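Local coordinates for sulfate transporter 4.1, chloroplastic (Arabidopsis thaliana, PDB 7LHV), which cotransports protons and sulfate across a membrane and may help regulate sulfate assimilation in the plant, at residues Val152-Val155 with Ser156-Ser160; Thr404-Ser407 with Gly408-Gly412; Phe631-Arg634 with Val635-Val639. All coordinates share one frame; numbering follows the deposited sequence.

Interaction 1. Residues Val152-Val155 with Ser156-Ser160. With SO4 (sulfate ion), chain D.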
loop_
_atom_site.group_PDB
_atom_site.type_symbol
_atom_site.label_atom_id
_atom_site.label_comp_id
_atom_site.label_asym_id
_atom_site.label_seq_id
_atom_site.Cartn_x
_atom_site.Cartn_y
_atom_site.Cartn_z
ATOM N N VAL A 152 -8.342 -26.208 9.434
ATOM C CA VAL A 152 -9.225 -25.746 8.373
ATOM C C VAL A 152 -8.570 -26.075 7.039
ATOM O O VAL A 152 -7.376 -26.370 6.962
ATOM C CB VAL A 152 -9.537 -24.238 8.470
ATOM C CG1 VAL A 152 -10.173 -23.917 9.806
ATOM C CG2 VAL A 152 -8.285 -23.424 8.270
ATOM N N ALA A 153 -9.379 -26.042 5.979
ATOM C CA ALA A 153 -8.885 -26.444 4.667
ATOM C C ALA A 153 -7.800 -25.499 4.161
ATOM O O ALA A 153 -6.767 -25.947 3.653
ATOM C CB ALA A 153 -10.043 -26.511 3.673
ATOM N N LEU A 154 -8.006 -24.190 4.306
ATOM C CA LEU A 154 -7.083 -23.226 3.717
ATOM C C LEU A 154 -5.740 -23.224 4.437
ATOM O O LEU A 154 -4.681 -23.221 3.797
ATOM C CB LEU A 154 -7.705 -21.832 3.733
ATOM C CG LEU A 154 -6.923 -20.748 2.995
ATOM C CD1 LEU A 154 -6.720 -21.148 1.551
ATOM C CD2 LEU A 154 -7.649 -19.421 3.083
ATOM N N VAL A 155 -5.758 -23.212 5.770
ATOM C CA VAL A 155 -4.508 -23.210 6.521
ATOM C C VAL A 155 -3.756 -24.516 6.304
ATOM O O VAL A 155 -2.524 -24.526 6.207
ATOM C CB VAL A 155 -4.779 -22.941 8.010
ATOM C CG1 VAL A 155 -3.576 -23.301 8.850
ATOM C CG2 VAL A 155 -5.142 -21.485 8.216
ATOM N N SER A 156 -4.479 -25.633 6.212
ATOM C CA SER A 156 -3.832 -26.904 5.903
ATOM C C SER A 156 -3.188 -26.873 4.523
ATOM O O SER A 156 -2.079 -27.385 4.337
ATOM C CB SER A 156 -4.841 -28.046 5.999
ATOM O OG SER A 156 -5.293 -28.216 7.330
ATOM N N LEU A 157 -3.868 -26.274 3.543
ATOM C CA LEU A 157 -3.286 -26.149 2.212
ATOM C C LEU A 157 -2.024 -25.297 2.231
ATOM O O LEU A 157 -1.028 -25.636 1.585
ATOM C CB LEU A 157 -4.310 -25.558 1.246
ATOM C CG LEU A 157 -3.770 -25.159 -0.124
ATOM C CD1 LEU A 157 -3.371 -26.382 -0.924
ATOM C CD2 LEU A 157 -4.806 -24.344 -0.868
ATOM N N LEU A 158 -2.048 -24.180 2.961
ATOM C CA LEU A 158 -0.868 -23.320 3.034
ATOM C C LEU A 158 0.289 -24.024 3.736
ATOM O O LEU A 158 1.449 -23.901 3.319
ATOM C CB LEU A 158 -1.212 -22.016 3.747
ATOM C CG LEU A 158 -2.286 -21.165 3.075
ATOM C CD1 LEU A 158 -2.609 -19.952 3.924
ATOM C CD2 LEU A 158 -1.843 -20.752 1.691
ATOM N N VAL A 159 -0.007 -24.756 4.811
ATOM C CA VAL A 159 1.023 -25.515 5.512
ATOM C C VAL A 159 1.631 -26.557 4.588
ATOM O O VAL A 159 2.855 -26.725 4.537
ATOM C CB VAL A 159 0.435 -26.156 6.782
ATOM C CG1 VAL A 159 1.337 -27.260 7.287
ATOM C CG2 VAL A 159 0.228 -25.106 7.854
ATOM N N SER A 160 0.787 -27.271 3.839
ATOM C CA SER A 160 1.296 -28.247 2.884
ATOM C C SER A 160 2.159 -27.579 1.827
ATOM O O SER A 160 3.207 -28.112 1.445
ATOM C CB SER A 160 0.133 -28.990 2.228
ATOM O OG SER A 160 0.589 -29.777 1.144
HETATM S S SO4 D . -13.509 -24.846 6.943
HETATM O O1 SO4 D . -14.727 -25.044 6.166
HETATM O O2 SO4 D . -13.562 -23.547 7.600
HETATM O O3 SO4 D . -12.357 -24.887 6.052
HETATM O O4 SO4 D . -13.390 -25.902 7.944
#
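With OG anti to its own carbonyl carbon (chi1 -66°), the S156 side chain folds back to the V152 carbonyl one turn earlier, and OG donates to V152 O at 2.8 Å. The amide N of S156 donates to the same V152 O at 3.1 Å. The two donors arrive from opposite faces of that carbonyl plane, so a single oxygen in the first turn is gripped twice. S156 OG is also hydrogen-bonded to the OH of Y385, which ties the turn to a second part of the chain. An alanine here would take away the OG bonds and would probably leave the Y385 hydroxyl without this partner and V152 O without one of its two grips. Apolar contact follows the turns: L154 CD1 lies 4.4 Å from L157 CD2, and V155 CG1 lies 4.3 Å from V159 CG2. At the N-terminal end, just after the N-cap residue V152, the A153 amide N points almost straight at sulfate O3 (3.2 Å, N-H...O 171°). The same ion takes hydrogen bonds from F391 N and S392 OG. An anion held by backbone amides at the starts of helices 153-166 and 391-399 is the arrangement characteristic of the SLC26/SulP substrate site.

Interaction 2. Residues Thr404-Ser407 with Gly408-Gly412; sequences TGLS and GLITG
The closer-knit side of this helical turn runs through S407 and T411, both buried, and its looser side through L406, L409 and I410, all partly exposed. On the buried side T411 N donates to S407 O at 3.2 Å, coming from above the carbonyl plane. T411 OG1, anti to its carbonyl carbon (chi1 -73°), swings back to within 3.0 Å of the same S407 O, but it also hydrogen-bonds G102 O, so its share in the local bond is unsettled. Before it, G408 N reaches G405 O at 2.9 Å through a bent bond (N-H...O 132°), whereas I410 N meets L406 O almost straight (172°). A weak capping bond from L406 N to T404 OG1 lies at the start of the turn. The apolar side is thinner: L406 and L409 cross at about a right angle, touching through one methyl each (CD1 to CD1, 3.8 Å), and L406 CG stands 4.4 Å from I410 CG1. Helix 91-119 lines the buried side, where T404 OG1 bonds D98 OD2 and T411 lies on V105 and L109. L409 reaches F136 and A139 of helix 125-141, so the N-terminal part of helix 406-426 touches both of these helices.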
loop_
_atom_site.group_PDB
_atom_site.type_symbol
_atom_site.label_atom_id
_atom_site.label_comp_id
_atom_site.label_asym_id
_atom_site.label_seq_id
_atom_site.Cartn_x
_atom_site.Cartn_y
_atom_site.Cartn_z
ATOM N N THR A 404 -22.016 -20.276 25.417
ATOM C CA THR A 404 -20.743 -19.861 25.984
ATOM C C THR A 404 -19.604 -20.618 25.308
ATOM O O THR A 404 -19.806 -21.385 24.366
ATOM C CB THR A 404 -20.721 -20.089 27.497
ATOM O OG1 THR A 404 -20.767 -21.495 27.769
ATOM C CG2 THR A 404 -21.913 -19.417 28.149
ATOM N N GLY A 405 -18.391 -20.383 25.802
ATOM C CA GLY A 405 -17.224 -21.085 25.307
ATOM C C GLY A 405 -17.060 -22.492 25.828
ATOM O O GLY A 405 -16.146 -23.197 25.392
ATOM N N LEU A 406 -17.924 -22.912 26.756
ATOM C CA LEU A 406 -17.873 -24.284 27.251
ATOM C C LEU A 406 -18.064 -25.287 26.125
ATOM O O LEU A 406 -17.496 -26.385 26.170
ATOM C CB LEU A 406 -18.931 -24.488 28.334
ATOM C CG LEU A 406 -18.812 -25.755 29.180
ATOM C CD1 LEU A 406 -17.571 -25.699 30.050
ATOM C CD2 LEU A 406 -20.054 -25.948 30.031
ATOM N N SER A 407 -18.844 -24.928 25.101
ATOM C CA SER A 407 -19.003 -25.799 23.944
ATOM C C SER A 407 -17.661 -26.145 23.321
ATOM O O SER A 407 -17.494 -27.242 22.773
ATOM C CB SER A 407 -19.907 -25.137 22.906
ATOM O OG SER A 407 -21.127 -24.723 23.489
ATOM N N GLY A 408 -16.697 -25.226 23.380
ATOM C CA GLY A 408 -15.352 -25.564 22.947
ATOM C C GLY A 408 -14.717 -26.621 23.829
ATOM O O GLY A 408 -14.234 -27.645 23.340
ATOM N N LEU A 409 -14.751 -26.403 25.148
ATOM C CA LEU A 409 -14.105 -27.331 26.072
ATOM C C LEU A 409 -14.626 -28.746 25.877
ATOM O O LEU A 409 -13.844 -29.689 25.708
ATOM C CB LEU A 409 -14.326 -26.883 27.516
ATOM C CG LEU A 409 -13.425 -25.780 28.062
ATOM C CD1 LEU A 409 -13.833 -25.426 29.479
ATOM C CD2 LEU A 409 -11.971 -26.205 28.012
ATOM N N ILE A 410 -15.952 -28.902 25.857
ATOM C CA ILE A 410 -16.542 -30.218 25.642
ATOM C C ILE A 410 -16.013 -30.823 24.351
ATOM O O ILE A 410 -15.585 -31.983 24.319
ATOM C CB ILE A 410 -18.077 -30.123 25.632
ATOM C CG1 ILE A 410 -18.581 -29.505 26.937
ATOM C CG2 ILE A 410 -18.692 -31.493 25.413
ATOM C CD1 ILE A 410 -18.413 -30.402 28.139
ATOM N N THR A 411 -15.984 -30.024 23.281
ATOM C CA THR A 411 -15.427 -30.502 22.021
ATOM C C THR A 411 -14.020 -31.032 22.231
ATOM O O THR A 411 -13.711 -32.172 21.865
ATOM C CB THR A 411 -15.428 -29.379 20.984
ATOM O OG1 THR A 411 -16.768 -29.132 20.542
ATOM C CG2 THR A 411 -14.567 -29.754 19.795
ATOM N N GLY A 412 -13.172 -30.238 22.887
ATOM C CA GLY A 412 -11.823 -30.694 23.164
ATOM C C GLY A 412 -11.811 -31.986 23.950
ATOM O O GLY A 412 -11.044 -32.903 23.642
#

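Interaction 3. Residues Phe631-Arg634 with Val635-Val639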
loop_
_atom_site.group_PDB
_atom_site.type_symbol
_atom_site.label_atom_id
_atom_site.label_comp_id
_atom_site.label_asym_id
_atom_site.label_seq_id
_atom_site.Cartn_x
_atom_site.Cartn_y
_atom_site.Cartn_z
ATOM N N PHE A 631 -9.664 35.485 5.535
ATOM C CA PHE A 631 -10.175 34.325 6.249
ATOM C C PHE A 631 -11.549 34.653 6.813
ATOM O O PHE A 631 -11.721 35.674 7.486
ATOM C CB PHE A 631 -9.221 33.910 7.369
ATOM C CG PHE A 631 -8.099 33.040 6.905
ATOM C CD1 PHE A 631 -6.983 33.595 6.310
ATOM C CD2 PHE A 631 -8.157 31.668 7.060
ATOM C CE1 PHE A 631 -5.949 32.797 5.878
ATOM C CE2 PHE A 631 -7.121 30.867 6.632
ATOM C CZ PHE A 631 -6.016 31.433 6.038
ATOM N N PHE A 632 -12.520 33.783 6.543
ATOM C CA PHE A 632 -13.895 34.027 6.959
ATOM C C PHE A 632 -14.469 32.833 7.707
ATOM O O PHE A 632 -13.745 31.889 8.038
ATOM C CB PHE A 632 -14.771 34.354 5.748
ATOM C CG PHE A 632 -14.154 35.338 4.799
ATOM C CD1 PHE A 632 -14.335 36.697 4.980
ATOM C CD2 PHE A 632 -13.389 34.906 3.732
ATOM C CE1 PHE A 632 -13.771 37.605 4.112
ATOM C CE2 PHE A 632 -12.821 35.810 2.860
ATOM C CZ PHE A 632 -13.013 37.163 3.051
ATOM N N VAL A 633 -15.768 32.878 7.991
ATOM C CA VAL A 633 -16.469 31.762 8.613
ATOM C C VAL A 633 -17.599 31.226 7.750
ATOM O O VAL A 633 -18.156 30.168 8.076
ATOM C CB VAL A 633 -17.009 32.143 10.008
ATOM C CG1 VAL A 633 -15.866 32.510 10.939
ATOM C CG2 VAL A 633 -18.004 33.286 9.897
ATOM N N ARG A 634 -17.965 31.919 6.673
ATOM C CA ARG A 634 -19.034 31.496 5.781
ATOM C C ARG A 634 -18.632 31.815 4.350
ATOM O O ARG A 634 -17.674 32.552 4.105
ATOM C CB ARG A 634 -20.363 32.184 6.131
ATOM C CG ARG A 634 -20.903 31.816 7.503
ATOM C CD ARG A 634 -22.121 32.642 7.878
ATOM N NE ARG A 634 -23.287 32.313 7.068
ATOM C CZ ARG A 634 -23.868 33.151 6.221
ATOM N NH1 ARG A 634 -23.409 34.378 6.039
ATOM N NH2 ARG A 634 -24.941 32.750 5.545
ATOM N N VAL A 635 -19.361 31.235 3.397
ATOM C CA VAL A 635 -19.118 31.568 1.997
ATOM C C VAL A 635 -19.840 32.853 1.610
ATOM O O VAL A 635 -19.392 33.574 0.708
ATOM C CB VAL A 635 -19.530 30.401 1.086
ATOM C CG1 VAL A 635 -21.024 30.162 1.160
ATOM C CG2 VAL A 635 -19.110 30.672 -0.351
ATOM N N HIS A 636 -20.947 33.168 2.283
ATOM C CA HIS A 636 -21.751 34.321 1.894
ATOM C C HIS A 636 -20.953 35.612 2.021
ATOM O O HIS A 636 -20.861 36.393 1.070
ATOM C CB HIS A 636 -23.020 34.386 2.744
ATOM C CG HIS A 636 -23.903 33.182 2.619
ATOM N ND1 HIS A 636 -23.523 31.930 3.055
ATOM C CD2 HIS A 636 -25.158 33.042 2.129
ATOM C CE1 HIS A 636 -24.498 31.069 2.825
ATOM N NE2 HIS A 636 -25.503 31.719 2.265
ATOM N N ASP A 637 -20.348 35.840 3.190
ATOM C CA ASP A 637 -19.577 37.062 3.391
ATOM C C ASP A 637 -18.309 37.082 2.544
ATOM O O ASP A 637 -17.890 38.152 2.089
ATOM C CB ASP A 637 -19.256 37.237 4.877
ATOM C CG ASP A 637 -18.392 36.124 5.434
ATOM O OD1 ASP A 637 -18.063 35.183 4.685
ATOM O OD2 ASP A 637 -18.047 36.184 6.632
ATOM N N ALA A 638 -17.692 35.919 2.318
ATOM C CA ALA A 638 -16.516 35.860 1.455
ATOM C C ALA A 638 -16.850 36.320 0.044
ATOM O O ALA A 638 -16.149 37.159 -0.534
ATOM C CB ALA A 638 -15.950 34.439 1.433
ATOM N N VAL A 639 -17.932 35.792 -0.528
ATOM C CA VAL A 639 -18.325 36.210 -1.869
ATOM C C VAL A 639 -18.784 37.663 -1.867
ATOM O O VAL A 639 -18.527 38.407 -2.821
ATOM C CB VAL A 639 -19.396 35.261 -2.428
ATOM C CG1 VAL A 639 -20.033 35.846 -3.672
ATOM C CG2 VAL A 639 -18.768 33.924 -2.751
#
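V635 meets R634 mainly through the backbone joint, while its side chain turns away to lie on E575 of strand 569-575. H636 stacks: the R634 guanidinium lies flat on its imidazole, centres 3.8 Å apart and planes at 17°. R634 NH2 sits over the middle of the ring, while NH1 lies beside H636 CB at 3.3 Å. The arginine gets there by a bend in its chain at chi3 (69°), which brings the guanidinium back over its near neighbour. D637 follows, with its carboxylate plane turned well away from that of the F632 ring; OD1 lies 3.6 Å from F632 CB. A638 closes the contact under F632. A638 CA stands 3.9 Å from the F632 ring centroid, nearly on the normal, as a CH-pi contact, and A638 CB touches F632 CD2 at 3.5 Å. At V639 the amide N bonds V635 O at 2.9 Å, completing a turn of the helix, and the side chain reaches I573. The F632 backbone is meanwhile hydrogen-bonded to I606 at the end of strand 603-606, which joins this turn to the STAS-domain sheet. The chemistry is of stacking and dispersion rather than charge pairing: R634 NH1 stays 5.6 Å from D637 OD1, and the cation lying over H636 would probably disfavour protonation of that imidazole.

Overall arrangement
All three contacts are local and lie at the N-terminal start of a helix, the third taking in the loop that leads into it, but they serve different parts of the transporter. Interactions 1 and 2 share the sulfate permease region, with centres 24 Å apart and nearest atoms about 12 Å apart, so they do not touch. Interaction 1 alone of the three holds the sulfate ion, and its L154 side chain also comes within about 7 Å of a bound sphingosine phosphate. Interaction 2 belongs to another transmembrane helix of the same region. Interaction 3 lies in the STAS domain, its centre 61 Å from that of interaction 1 and 64 Å from that of interaction 2, far too distant to meet the sulfate directly.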